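Local coordinates for sperm-specific class P protein 19 (Caenorhabditis elegans, PDB 1ROW) that belongs to the major sperm protein family and probably plays a structural role in nematode sperm, through an immunoglobulin-like beta fold, at residues V12-G16 with R64-P69; E29-I35 with P47-D53; N41-P47 with D59-T65; P69-L74 with P104-A109. One frame throughout, in Å; residues are numbered along the deposited sequence.

Interaction 1: V12-G16 with R64-P69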
loop_
_atom_site.group_PDB
_atom_site.type_symbol
_atom_site.label_atom_id
_atom_site.label_comp_id
_atom_site.label_asym_id
_atom_site.label_seq_id
_atom_site.Cartn_x
_atom_site.Cartn_y
_atom_site.Cartn_z
ATOM N N VAL A 12 11.598 -9.737 -0.960
ATOM C CA VAL A 12 12.425 -9.330 -2.087
ATOM C C VAL A 12 13.910 -9.519 -1.835
ATOM O O VAL A 12 14.351 -9.630 -0.692
ATOM C CB VAL A 12 12.213 -7.846 -2.421
ATOM C CG1 VAL A 12 10.816 -7.624 -2.987
ATOM C CG2 VAL A 12 12.432 -7.007 -1.164
ATOM N N PRO A 13 14.705 -9.576 -2.909
ATOM C CA PRO A 13 16.145 -9.740 -2.713
ATOM C C PRO A 13 16.671 -8.425 -2.121
ATOM O O PRO A 13 16.292 -7.342 -2.570
ATOM C CB PRO A 13 16.663 -9.981 -4.129
ATOM C CG PRO A 13 15.460 -10.612 -4.839
ATOM C CD PRO A 13 14.333 -9.752 -4.326
ATOM N N ALA A 14 17.523 -8.527 -1.107
ATOM C CA ALA A 14 18.090 -7.356 -0.460
ATOM C C ALA A 14 18.883 -6.507 -1.445
ATOM O O ALA A 14 18.948 -5.285 -1.308
ATOM C CB ALA A 14 18.984 -7.782 0.699
ATOM N N ALA A 15 19.482 -7.156 -2.442
ATOM C CA ALA A 15 20.269 -6.451 -3.450
ATOM C C ALA A 15 19.414 -5.658 -4.439
ATOM O O ALA A 15 19.929 -4.807 -5.161
ATOM C CB ALA A 15 21.159 -7.437 -4.210
ATOM N N GLY A 16 18.116 -5.932 -4.472
ATOM C CA GLY A 16 17.252 -5.215 -5.391
ATOM C C GLY A 16 16.137 -6.058 -5.969
ATOM O O GLY A 16 16.294 -7.269 -6.153
ATOM N N ARG A 64 12.378 -2.229 -4.692
ATOM C CA ARG A 64 13.470 -2.304 -3.715
ATOM C C ARG A 64 14.851 -2.077 -4.328
ATOM O O ARG A 64 15.193 -2.692 -5.342
ATOM C CB ARG A 64 13.459 -3.677 -3.029
ATOM C CG ARG A 64 14.793 -4.101 -2.406
ATOM C CD ARG A 64 14.931 -3.639 -0.965
ATOM N NE ARG A 64 16.255 -3.929 -0.425
ATOM C CZ ARG A 64 16.575 -3.865 0.864
ATOM N NH1 ARG A 64 15.654 -3.522 1.762
ATOM N NH2 ARG A 64 17.817 -4.141 1.254
ATOM N N THR A 65 15.647 -1.203 -3.707
ATOM C CA THR A 65 17.001 -0.951 -4.177
ATOM C C THR A 65 17.970 -1.639 -3.226
ATOM O O THR A 65 17.571 -2.132 -2.172
ATOM C CB THR A 65 17.338 0.564 -4.282
ATOM O OG1 THR A 65 17.058 1.222 -3.039
ATOM C CG2 THR A 65 16.540 1.203 -5.416
ATOM N N ALA A 66 19.241 -1.676 -3.606
ATOM C CA ALA A 66 20.271 -2.356 -2.830
ATOM C C ALA A 66 20.503 -1.831 -1.422
ATOM O O ALA A 66 20.657 -0.630 -1.204
ATOM C CB ALA A 66 21.584 -2.361 -3.609
ATOM N N GLY A 67 20.538 -2.765 -0.475
ATOM C CA GLY A 67 20.763 -2.436 0.920
ATOM C C GLY A 67 20.941 -3.702 1.739
ATOM O O GLY A 67 20.922 -4.804 1.198
ATOM N N ALA A 68 21.097 -3.547 3.048
ATOM C CA ALA A 68 21.282 -4.681 3.934
ATOM C C ALA A 68 19.986 -5.445 4.141
ATOM O O ALA A 68 18.906 -4.858 4.188
ATOM C CB ALA A 68 21.815 -4.204 5.276
ATOM N N PRO A 69 20.071 -6.782 4.225
ATOM C CA PRO A 69 18.827 -7.518 4.440
ATOM C C PRO A 69 18.214 -6.994 5.727
ATOM O O PRO A 69 18.932 -6.648 6.674
ATOM C CB PRO A 69 19.281 -8.980 4.534
ATOM C CG PRO A 69 20.776 -8.921 4.643
ATOM C CD PRO A 69 21.178 -7.692 3.902
#

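Interaction 2: E29-I35 with P47-D53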
loop_
_atom_site.group_PDB
_atom_site.type_symbol
_atom_site.label_atom_id
_atom_site.label_comp_id
_atom_site.label_asym_id
_atom_site.label_seq_id
_atom_site.Cartn_x
_atom_site.Cartn_y
_atom_site.Cartn_z
ATOM N N GLU A 29 -18.538 -0.087 -0.601
ATOM C CA GLU A 29 -18.271 1.338 -0.790
ATOM C C GLU A 29 -16.830 1.529 -1.252
ATOM O O GLU A 29 -15.969 0.696 -0.987
ATOM C CB GLU A 29 -18.523 2.130 0.509
ATOM C CG GLU A 29 -17.556 1.834 1.657
ATOM C CD GLU A 29 -17.819 2.704 2.886
ATOM O OE1 GLU A 29 -17.986 3.930 2.725
ATOM O OE2 GLU A 29 -17.853 2.163 4.012
ATOM N N LYS A 30 -16.577 2.617 -1.968
ATOM C CA LYS A 30 -15.236 2.907 -2.451
ATOM C C LYS A 30 -14.359 3.222 -1.250
ATOM O O LYS A 30 -14.823 3.793 -0.266
ATOM C CB LYS A 30 -15.265 4.113 -3.393
ATOM C CG LYS A 30 -13.919 4.484 -4.007
ATOM C CD LYS A 30 -14.033 5.743 -4.882
ATOM C CE LYS A 30 -15.049 5.552 -6.007
ATOM N NZ LYS A 30 -15.308 6.813 -6.763
ATOM N N ILE A 31 -13.092 2.835 -1.317
ATOM C CA ILE A 31 -12.181 3.132 -0.223
ATOM C C ILE A 31 -11.036 4.001 -0.724
ATOM O O ILE A 31 -10.649 3.931 -1.890
ATOM C CB ILE A 31 -11.591 1.846 0.404
ATOM C CG1 ILE A 31 -10.843 1.046 -0.659
ATOM C CG2 ILE A 31 -12.703 1.020 1.043
ATOM C CD1 ILE A 31 -10.330 -0.301 -0.180
ATOM N N VAL A 32 -10.525 4.842 0.167
ATOM C CA VAL A 32 -9.399 5.710 -0.135
ATOM C C VAL A 32 -8.277 5.155 0.743
ATOM O O VAL A 32 -8.540 4.696 1.856
ATOM C CB VAL A 32 -9.697 7.186 0.259
ATOM C CG1 VAL A 32 -9.880 7.304 1.760
ATOM C CG2 VAL A 32 -8.577 8.092 -0.212
ATOM N N PHE A 33 -7.042 5.177 0.250
ATOM C CA PHE A 33 -5.923 4.663 1.033
ATOM C C PHE A 33 -4.667 5.520 0.883
ATOM O O PHE A 33 -4.517 6.251 -0.097
ATOM C CB PHE A 33 -5.610 3.218 0.616
ATOM C CG PHE A 33 -5.028 3.091 -0.767
ATOM C CD1 PHE A 33 -3.679 3.358 -1.001
ATOM C CD2 PHE A 33 -5.826 2.712 -1.838
ATOM C CE1 PHE A 33 -3.135 3.246 -2.281
ATOM C CE2 PHE A 33 -5.291 2.596 -3.127
ATOM C CZ PHE A 33 -3.945 2.864 -3.347
ATOM N N LYS A 34 -3.785 5.422 1.876
ATOM C CA LYS A 34 -2.507 6.130 1.897
ATOM C C LYS A 34 -1.473 5.145 2.435
ATOM O O LYS A 34 -1.690 4.508 3.465
ATOM C CB LYS A 34 -2.554 7.350 2.816
ATOM C CG LYS A 34 -1.215 8.071 2.876
ATOM C CD LYS A 34 -1.208 9.224 3.875
ATOM C CE LYS A 34 0.067 10.046 3.724
ATOM N NZ LYS A 34 1.304 9.205 3.784
ATOM N N ILE A 35 -0.338 5.039 1.761
ATOM C CA ILE A 35 0.671 4.084 2.187
ATOM C C ILE A 35 1.947 4.698 2.737
ATOM O O ILE A 35 2.505 5.618 2.156
ATOM C CB ILE A 35 1.041 3.145 1.023
ATOM C CG1 ILE A 35 -0.233 2.526 0.449
ATOM C CG2 ILE A 35 1.996 2.068 1.507
ATOM C CD1 ILE A 35 -0.004 1.531 -0.668
ATOM N N PRO A 47 1.372 3.218 -6.187
ATOM C CA PRO A 47 1.273 4.610 -5.722
ATOM C C PRO A 47 1.201 4.717 -4.194
ATOM O O PRO A 47 1.025 3.716 -3.499
ATOM C CB PRO A 47 -0.013 5.083 -6.376
ATOM C CG PRO A 47 -0.888 3.857 -6.228
ATOM C CD PRO A 47 0.053 2.724 -6.631
ATOM N N VAL A 48 1.336 5.932 -3.675
ATOM C CA VAL A 48 1.269 6.152 -2.236
ATOM C C VAL A 48 -0.174 6.475 -1.843
ATOM O O VAL A 48 -0.603 6.183 -0.726
ATOM C CB VAL A 48 2.211 7.311 -1.797
ATOM C CG1 VAL A 48 1.911 8.553 -2.594
ATOM C CG2 VAL A 48 2.042 7.591 -0.310
ATOM N N PHE A 49 -0.914 7.083 -2.766
ATOM C CA PHE A 49 -2.322 7.421 -2.536
ATOM C C PHE A 49 -3.168 6.784 -3.627
ATOM O O PHE A 49 -2.694 6.576 -4.745
ATOM C CB PHE A 49 -2.565 8.931 -2.596
ATOM C CG PHE A 49 -2.004 9.694 -1.436
ATOM C CD1 PHE A 49 -0.700 10.173 -1.464
ATOM C CD2 PHE A 49 -2.792 9.959 -0.321
ATOM C CE1 PHE A 49 -0.187 10.913 -0.395
ATOM C CE2 PHE A 49 -2.291 10.696 0.755
ATOM C CZ PHE A 49 -0.985 11.174 0.714
ATOM N N GLY A 50 -4.425 6.493 -3.315
ATOM C CA GLY A 50 -5.289 5.907 -4.321
ATOM C C GLY A 50 -6.664 5.508 -3.832
ATOM O O GLY A 50 -7.005 5.698 -2.668
ATOM N N PHE A 51 -7.450 4.949 -4.747
ATOM C CA PHE A 51 -8.802 4.491 -4.457
ATOM C C PHE A 51 -8.911 3.012 -4.810
ATOM O O PHE A 51 -8.121 2.495 -5.596
ATOM C CB PHE A 51 -9.825 5.229 -5.330
ATOM C CG PHE A 51 -9.903 6.708 -5.083
ATOM C CD1 PHE A 51 -10.410 7.205 -3.887
ATOM C CD2 PHE A 51 -9.523 7.607 -6.075
ATOM C CE1 PHE A 51 -10.542 8.576 -3.682
ATOM C CE2 PHE A 51 -9.651 8.985 -5.882
ATOM C CZ PHE A 51 -10.163 9.468 -4.684
ATOM N N VAL A 52 -9.886 2.334 -4.217
ATOM C CA VAL A 52 -10.153 0.939 -4.550
ATOM C C VAL A 52 -11.677 0.868 -4.589
ATOM O O VAL A 52 -12.340 1.056 -3.572
ATOM C CB VAL A 52 -9.617 -0.061 -3.505
ATOM C CG1 VAL A 52 -9.686 -1.468 -4.082
ATOM C CG2 VAL A 52 -8.184 0.275 -3.111
ATOM N N ASP A 53 -12.227 0.629 -5.775
ATOM C CA ASP A 53 -13.669 0.560 -5.955
ATOM C C ASP A 53 -14.298 -0.666 -5.305
ATOM O O ASP A 53 -13.619 -1.649 -5.021
ATOM C CB ASP A 53 -14.007 0.555 -7.450
ATOM C CG ASP A 53 -13.515 1.791 -8.163
ATOM O OD1 ASP A 53 -13.744 2.903 -7.646
ATOM O OD2 ASP A 53 -12.909 1.650 -9.244
#

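Interaction 3: N41-P47 with D59-T65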
loop_
_atom_site.group_PDB
_atom_site.type_symbol
_atom_site.label_atom_id
_atom_site.label_comp_id
_atom_site.label_asym_id
_atom_site.label_seq_id
_atom_site.Cartn_x
_atom_site.Cartn_y
_atom_site.Cartn_z
ATOM N N ASN A 41 14.447 4.379 2.565
ATOM C CA ASN A 41 15.809 4.382 2.043
ATOM C C ASN A 41 15.964 3.401 0.874
ATOM O O ASN A 41 16.382 3.786 -0.217
ATOM C CB ASN A 41 16.800 4.011 3.151
ATOM C CG ASN A 41 16.953 5.103 4.188
ATOM O OD1 ASN A 41 17.116 6.280 3.848
ATOM N ND2 ASN A 41 16.912 4.722 5.465
ATOM N N GLU A 42 15.626 2.135 1.106
ATOM C CA GLU A 42 15.743 1.112 0.072
ATOM C C GLU A 42 14.417 0.736 -0.592
ATOM O O GLU A 42 14.351 -0.253 -1.323
ATOM C CB GLU A 42 16.376 -0.162 0.649
ATOM C CG GLU A 42 17.833 -0.043 1.084
ATOM C CD GLU A 42 17.995 0.435 2.518
ATOM O OE1 GLU A 42 17.253 -0.050 3.401
ATOM O OE2 GLU A 42 18.875 1.287 2.764
ATOM N N TYR A 43 13.367 1.510 -0.342
ATOM C CA TYR A 43 12.059 1.224 -0.928
ATOM C C TYR A 43 11.363 2.429 -1.557
ATOM O O TYR A 43 11.429 3.559 -1.048
ATOM C CB TYR A 43 11.109 0.649 0.126
ATOM C CG TYR A 43 11.413 -0.758 0.572
ATOM C CD1 TYR A 43 11.025 -1.856 -0.197
ATOM C CD2 TYR A 43 12.057 -0.996 1.785
ATOM C CE1 TYR A 43 11.265 -3.164 0.241
ATOM C CE2 TYR A 43 12.302 -2.293 2.227
ATOM C CZ TYR A 43 11.901 -3.369 1.450
ATOM O OH TYR A 43 12.131 -4.644 1.906
ATOM N N ARG A 44 10.677 2.161 -2.661
ATOM C CA ARG A 44 9.897 3.159 -3.373
ATOM C C ARG A 44 8.542 2.496 -3.607
ATOM O O ARG A 44 8.472 1.362 -4.101
ATOM C CB ARG A 44 10.563 3.520 -4.703
ATOM C CG ARG A 44 11.849 4.331 -4.543
ATOM C CD ARG A 44 11.565 5.707 -3.951
ATOM N NE ARG A 44 12.777 6.519 -3.830
ATOM C CZ ARG A 44 13.708 6.349 -2.896
ATOM N NH1 ARG A 44 14.779 7.135 -2.872
ATOM N NH2 ARG A 44 13.565 5.407 -1.973
ATOM N N ILE A 45 7.471 3.190 -3.241
ATOM C CA ILE A 45 6.134 2.638 -3.396
ATOM C C ILE A 45 5.307 3.415 -4.414
ATOM O O ILE A 45 5.272 4.651 -4.400
ATOM C CB ILE A 45 5.388 2.610 -2.037
ATOM C CG1 ILE A 45 4.040 1.918 -2.200
ATOM C CG2 ILE A 45 5.203 4.019 -1.503
ATOM C CD1 ILE A 45 4.169 0.450 -2.528
ATOM N N ALA A 46 4.645 2.678 -5.300
ATOM C CA ALA A 46 3.818 3.280 -6.336
ATOM C C ALA A 46 2.492 2.543 -6.485
ATOM O O ALA A 46 2.464 1.375 -6.874
ATOM C CB ALA A 46 4.571 3.266 -7.662
ATOM N N PRO A 47 1.372 3.218 -6.187
ATOM C CA PRO A 47 1.273 4.610 -5.722
ATOM C C PRO A 47 1.201 4.717 -4.194
ATOM O O PRO A 47 1.025 3.716 -3.499
ATOM C CB PRO A 47 -0.013 5.083 -6.376
ATOM C CG PRO A 47 -0.888 3.857 -6.228
ATOM C CD PRO A 47 0.053 2.724 -6.631
ATOM N N ASP A 59 -3.474 -2.093 -7.962
ATOM C CA ASP A 59 -2.123 -2.623 -7.873
ATOM C C ASP A 59 -1.184 -1.635 -7.216
ATOM O O ASP A 59 -1.203 -0.450 -7.529
ATOM C CB ASP A 59 -1.579 -2.966 -9.260
ATOM C CG ASP A 59 -2.008 -4.336 -9.724
ATOM O OD1 ASP A 59 -2.711 -5.024 -8.955
ATOM O OD2 ASP A 59 -1.640 -4.721 -10.850
ATOM N N VAL A 60 -0.367 -2.141 -6.301
ATOM C CA VAL A 60 0.611 -1.332 -5.598
ATOM C C VAL A 60 1.969 -2.002 -5.814
ATOM O O VAL A 60 2.181 -3.150 -5.419
ATOM C CB VAL A 60 0.276 -1.247 -4.087
ATOM C CG1 VAL A 60 0.179 -2.643 -3.492
ATOM C CG2 VAL A 60 1.330 -0.446 -3.365
ATOM N N VAL A 61 2.877 -1.292 -6.472
ATOM C CA VAL A 61 4.196 -1.836 -6.751
ATOM C C VAL A 61 5.237 -1.374 -5.748
ATOM O O VAL A 61 5.389 -0.170 -5.494
ATOM C CB VAL A 61 4.684 -1.442 -8.164
ATOM C CG1 VAL A 61 6.081 -2.000 -8.411
ATOM C CG2 VAL A 61 3.718 -1.966 -9.212
ATOM N N ILE A 62 5.943 -2.349 -5.187
ATOM C CA ILE A 62 7.004 -2.110 -4.224
ATOM C C ILE A 62 8.317 -2.307 -4.965
ATOM O O ILE A 62 8.609 -3.414 -5.441
ATOM C CB ILE A 62 6.965 -3.136 -3.061
ATOM C CG1 ILE A 62 5.650 -3.033 -2.295
ATOM C CG2 ILE A 62 8.125 -2.894 -2.105
ATOM C CD1 ILE A 62 5.471 -4.152 -1.274
ATOM N N THR A 63 9.095 -1.237 -5.091
ATOM C CA THR A 63 10.392 -1.320 -5.745
ATOM C C THR A 63 11.462 -1.261 -4.665
ATOM O O THR A 63 11.453 -0.352 -3.819
ATOM C CB THR A 63 10.627 -0.153 -6.735
ATOM O OG1 THR A 63 9.562 -0.105 -7.688
ATOM C CG2 THR A 63 11.941 -0.350 -7.482
ATOM N N ARG A 64 12.378 -2.229 -4.692
ATOM C CA ARG A 64 13.470 -2.304 -3.715
ATOM C C ARG A 64 14.851 -2.077 -4.328
ATOM O O ARG A 64 15.193 -2.692 -5.342
ATOM C CB ARG A 64 13.459 -3.677 -3.029
ATOM C CG ARG A 64 14.793 -4.101 -2.406
ATOM C CD ARG A 64 14.931 -3.639 -0.965
ATOM N NE ARG A 64 16.255 -3.929 -0.425
ATOM C CZ ARG A 64 16.575 -3.865 0.864
ATOM N NH1 ARG A 64 15.654 -3.522 1.762
ATOM N NH2 ARG A 64 17.817 -4.141 1.254
ATOM N N THR A 65 15.647 -1.203 -3.707
ATOM C CA THR A 65 17.001 -0.951 -4.177
ATOM C C THR A 65 17.970 -1.639 -3.226
ATOM O O THR A 65 17.571 -2.132 -2.172
ATOM C CB THR A 65 17.338 0.564 -4.282
ATOM O OG1 THR A 65 17.058 1.222 -3.039
ATOM C CG2 THR A 65 16.540 1.203 -5.416
HETATM O O HOH W 1 15.234 3.315 -3.330
HETATM O O HOH W 2 17.312 -2.626 4.004
HETATM O O HOH W 3 7.542 1.577 -6.969
#

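Interaction 4: P69-L74 with P104-A109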
loop_
_atom_site.group_PDB
_atom_site.type_symbol
_atom_site.label_atom_id
_atom_site.label_comp_id
_atom_site.label_asym_id
_atom_site.label_seq_id
_atom_site.Cartn_x
_atom_site.Cartn_y
_atom_site.Cartn_z
ATOM N N PRO A 69 20.071 -6.782 4.225
ATOM C CA PRO A 69 18.827 -7.518 4.440
ATOM C C PRO A 69 18.214 -6.994 5.727
ATOM O O PRO A 69 18.932 -6.648 6.674
ATOM C CB PRO A 69 19.281 -8.980 4.534
ATOM C CG PRO A 69 20.776 -8.921 4.643
ATOM C CD PRO A 69 21.178 -7.692 3.902
ATOM N N LYS A 70 16.891 -6.914 5.756
ATOM C CA LYS A 70 16.211 -6.387 6.924
ATOM C C LYS A 70 14.715 -6.602 6.806
ATOM O O LYS A 70 14.184 -6.792 5.708
ATOM C CB LYS A 70 16.507 -4.886 7.046
ATOM C CG LYS A 70 15.835 -4.186 8.215
ATOM C CD LYS A 70 16.217 -2.712 8.256
ATOM C CE LYS A 70 15.589 -2.018 9.452
ATOM N NZ LYS A 70 16.138 -0.650 9.656
ATOM N N GLU A 71 14.042 -6.579 7.948
ATOM C CA GLU A 71 12.599 -6.746 7.983
ATOM C C GLU A 71 12.010 -5.354 8.142
ATOM O O GLU A 71 12.437 -4.597 9.014
ATOM C CB GLU A 71 12.189 -7.630 9.163
ATOM C CG GLU A 71 12.707 -9.062 9.087
ATOM C CD GLU A 71 12.155 -9.829 7.891
ATOM O OE1 GLU A 71 10.924 -9.840 7.705
ATOM O OE2 GLU A 71 12.953 -10.430 7.140
ATOM N N ASP A 72 11.058 -5.013 7.276
ATOM C CA ASP A 72 10.402 -3.718 7.315
ATOM C C ASP A 72 8.895 -3.900 7.195
ATOM O O ASP A 72 8.408 -5.026 7.124
ATOM C CB ASP A 72 10.925 -2.818 6.193
ATOM C CG ASP A 72 12.246 -2.157 6.546
ATOM O OD1 ASP A 72 12.286 -1.453 7.576
ATOM O OD2 ASP A 72 13.240 -2.330 5.807
ATOM N N LYS A 73 8.157 -2.795 7.184
ATOM C CA LYS A 73 6.705 -2.870 7.095
ATOM C C LYS A 73 6.106 -1.814 6.195
ATOM O O LYS A 73 6.588 -0.680 6.134
ATOM C CB LYS A 73 6.067 -2.725 8.487
ATOM C CG LYS A 73 6.478 -3.792 9.494
ATOM C CD LYS A 73 5.749 -3.613 10.816
ATOM C CE LYS A 73 6.080 -4.744 11.778
ATOM N NZ LYS A 73 5.289 -4.635 13.032
ATOM N N LEU A 74 5.048 -2.202 5.498
ATOM C CA LEU A 74 4.329 -1.298 4.624
ATOM C C LEU A 74 2.968 -1.158 5.283
ATOM O O LEU A 74 2.229 -2.132 5.416
ATOM C CB LEU A 74 4.185 -1.899 3.226
ATOM C CG LEU A 74 3.725 -0.947 2.121
ATOM C CD1 LEU A 74 4.774 0.149 1.917
ATOM C CD2 LEU A 74 3.512 -1.732 0.836
ATOM N N PRO A 104 4.135 -7.053 5.654
ATOM C CA PRO A 104 5.554 -7.079 6.022
ATOM C C PRO A 104 6.427 -7.174 4.771
ATOM O O PRO A 104 6.032 -7.767 3.766
ATOM C CB PRO A 104 5.657 -8.317 6.916
ATOM C CG PRO A 104 4.596 -9.222 6.369
ATOM C CD PRO A 104 3.440 -8.263 6.126
ATOM N N MET A 105 7.602 -6.564 4.822
ATOM C CA MET A 105 8.514 -6.607 3.690
ATOM C C MET A 105 9.824 -7.226 4.155
ATOM O O MET A 105 10.526 -6.657 4.987
ATOM C CB MET A 105 8.773 -5.200 3.146
ATOM C CG MET A 105 7.536 -4.459 2.678
ATOM S SD MET A 105 8.004 -2.874 1.962
ATOM C CE MET A 105 6.632 -2.497 1.008
ATOM N N SER A 106 10.144 -8.401 3.623
ATOM C CA SER A 106 11.373 -9.092 3.993
ATOM C C SER A 106 12.421 -9.020 2.890
ATOM O O SER A 106 12.275 -9.655 1.849
ATOM C CB SER A 106 11.083 -10.562 4.298
ATOM O OG SER A 106 10.219 -10.693 5.406
ATOM N N ALA A 107 13.470 -8.233 3.115
ATOM C CA ALA A 107 14.553 -8.116 2.148
ATOM C C ALA A 107 15.586 -9.133 2.621
ATOM O O ALA A 107 16.176 -8.973 3.696
ATOM C CB ALA A 107 15.137 -6.704 2.172
ATOM N N THR A 108 15.783 -10.187 1.830
ATOM C CA THR A 108 16.714 -11.250 2.190
ATOM C C THR A 108 17.938 -11.340 1.297
ATOM O O THR A 108 17.908 -10.945 0.131
ATOM C CB THR A 108 16.010 -12.630 2.181
ATOM O OG1 THR A 108 15.479 -12.891 0.879
ATOM C CG2 THR A 108 14.878 -12.654 3.193
ATOM N N ALA A 109 19.020 -11.875 1.847
ATOM C CA ALA A 109 20.252 -12.013 1.084
ATOM C C ALA A 109 20.127 -13.156 0.083
ATOM O O ALA A 109 19.319 -14.073 0.345
ATOM C CB ALA A 109 21.420 -12.265 2.023
ATOM O OXT ALA A 109 20.848 -13.125 -0.941
#

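Interaction 1: V12-G16 with R64-P69
A type I beta turn, P13 to G16, closes the end of strand 10-13 and packs against the loop R64-P69. The meeting point is A14 O, which accepts three hydrogen bonds. R64 NE lies 3.1 Å and R64 NH2 3.0 Å from A14 O, a side-on grip by two nitrogens on one oxygen near the guanidinium plane. NH2 sits on a lone pair of the carbonyl, whereas NE stands above the carbonyl plane. The third donor is G67 N, 3.1 Å from A14 O. R64 NH2 also bonds A68 O in its own loop at 3.2 Å, so one arginine ties turn and loop together. A bend at chi2 (89°) turns its chain toward the turn, with R64 CG 3.9 Å from V12 CG2. An alanine at R64 removes both side-chain donors, and would probably leave A14 O with G67 N alone of its three donors and A68 O without its arginine partner. A14 CB lies 3.9 Å from P69 CD. G16 CA approaches R64 O at 3.3 Å, and the turn's own bond runs from G16 N to P13 O. An arginine bound to a turn carbonyl here joins two loops at one end of the immunoglobulin-like sandwich.

Interaction 2: E29-I35 with P47-D53
F33 places CG between its backbone N and carbonyl carbon (chi1 69°), which folds the ring back over G50 on the neighbouring strand. G50 CA lies 3.8 Å from the F33 ring centroid, over the face, in a CH-pi contact. G50 has no side chain, which leaves room for the F33 ring over its backbone. V52 flanks the ring with CG2, 3.6 Å from F33 CD2. I31 has CG1 in the same kind of rotamer and packs tightly alongside V52, with I31 CG1 3.3 Å from V52 CB. On the face of V32, K34, F49 and F51, the extended aliphatic part of K34 runs beside the F49 ring, and K34 CE is 3.4 Å from F49 CZ. K34 and F49 point the same way and also meet F92 and Q89 of helix 88-92, respectively. At the loop end K30 lies beside D53, but K30 NZ is 4.3 Å from D53 OD1, too far for a salt bridge. Backbone bonds join the strands: I31 and V52 bond both ways, as do F33 and G50, and I35 N donates to V48 O at 2.8 Å. P47 follows a cis peptide bond, and its buried O has no polar partner in the model. The pairing is an antiparallel beta hairpin, with an aromatic-glycine cross-strand pair on the face that carries I31 and V52.

Interaction 3: N41-P47 with D59-T65
Backbone bonding between E42-A46 and V61-T65 is regular. R44 and T63 bond both ways, as do A46 and V61. T65 N donates to E42 O at the far end.

Apolar contacts lie on the face of Y43, I45, I62 and R64. The Y43 ring touches I62 through CD1, 3.6 Å from I62 CG2. R64 CD stands over one face of the same ring, 4.1 Å from its centroid, in a CH-pi contact. The Y43 ring and the guanidinium group are turned 74° apart, and Y43 CE2 comes to the guanidinium edge, 3.6 Å from R64 NH1. E42 CB covers one face of that group, so E42 and Y43 help to fix its position, but A14 O, outside these strands, holds it mainly. A serine in place of Y43 would probably leave R64 CD and I62 CG2 without their aromatic neighbour and let the arginine chain shift.

Polar side-chain contacts between the segments run largely through water. E42 OE1 and R64 NH1 are 4.2 Å apart, with the oxygen well out of the guanidinium plane. One water links them, donating to E42 OE1 at 2.6 Å and accepting from R64 NH1. N39 also bonds E42 OE1. Another water bridges R44 O and T63 OG1.

These strands form an antiparallel beta hairpin of the MSP fold, with one face turned inward and the other outward.

Interaction 4: P69-L74 with P104-A109
M105 and L74 make the tight part of this contact. The M105 chain is extended beyond CG (chi2 -176°), which carries its methyl end across to L74. M105 CE lies 3.2 Å from L74 CD2 and 3.4 Å from L74 CB, short values that may partly reflect where this methyl was modelled. I62 also touches both side chains, and Y43 packs on M105 and A107. D72 shares the face of M105 and A107. Its carboxylate is buried but satisfied, since OD1 bonds S38 OG and OD2 bonds N39 ND2.

The other face carries E71, S106, K73 and P104, and is looser and largely open to solvent. Here the side-chain link is S106 OG donating to E71 OE1 at 2.6 Å, on the syn lone pair. E71 reaches it by bending at chi2 (-63°), which folds its carboxylate back over S106. At the chain end P69 CB lies 3.2 Å from A107 O, and P69 CG meets A109 CB loosely.

Between the faces the backbones bond as antiparallel strands. K70 and A107 bond both ways, as do D72 and M105, with D72 N 2.9 Å from M105 O.

The chemistry therefore divides by face. Methionine and leucine help fill the interior of the sandwich, while a serine-carboxylate bond spans the two strands outside. The hydrogen bonds with S38 and N39 are consistent with an ionised, buried aspartate.

Interactions 2 and 3 are successive hairpins on strand 43-52 and share P47. They meet where I35 packs on V60 and I45. Interaction 4 pairs strands 70-80 and 99-108, and its L74 and M105 join I35 and I62 in the same apolar interior. Interaction 1 lies nearer the surface, about 19 Å from the chain centre to its own. It shares R64 and T65 with interaction 3, and P69 with interaction 4. Its chemistry is mostly polar, an arginine holding a turn carbonyl, while interactions 2, 3 and 4 combine ladder bonds with apolar packing. Interactions 1 and 2 do not touch and lie on opposite sides of the chain centre.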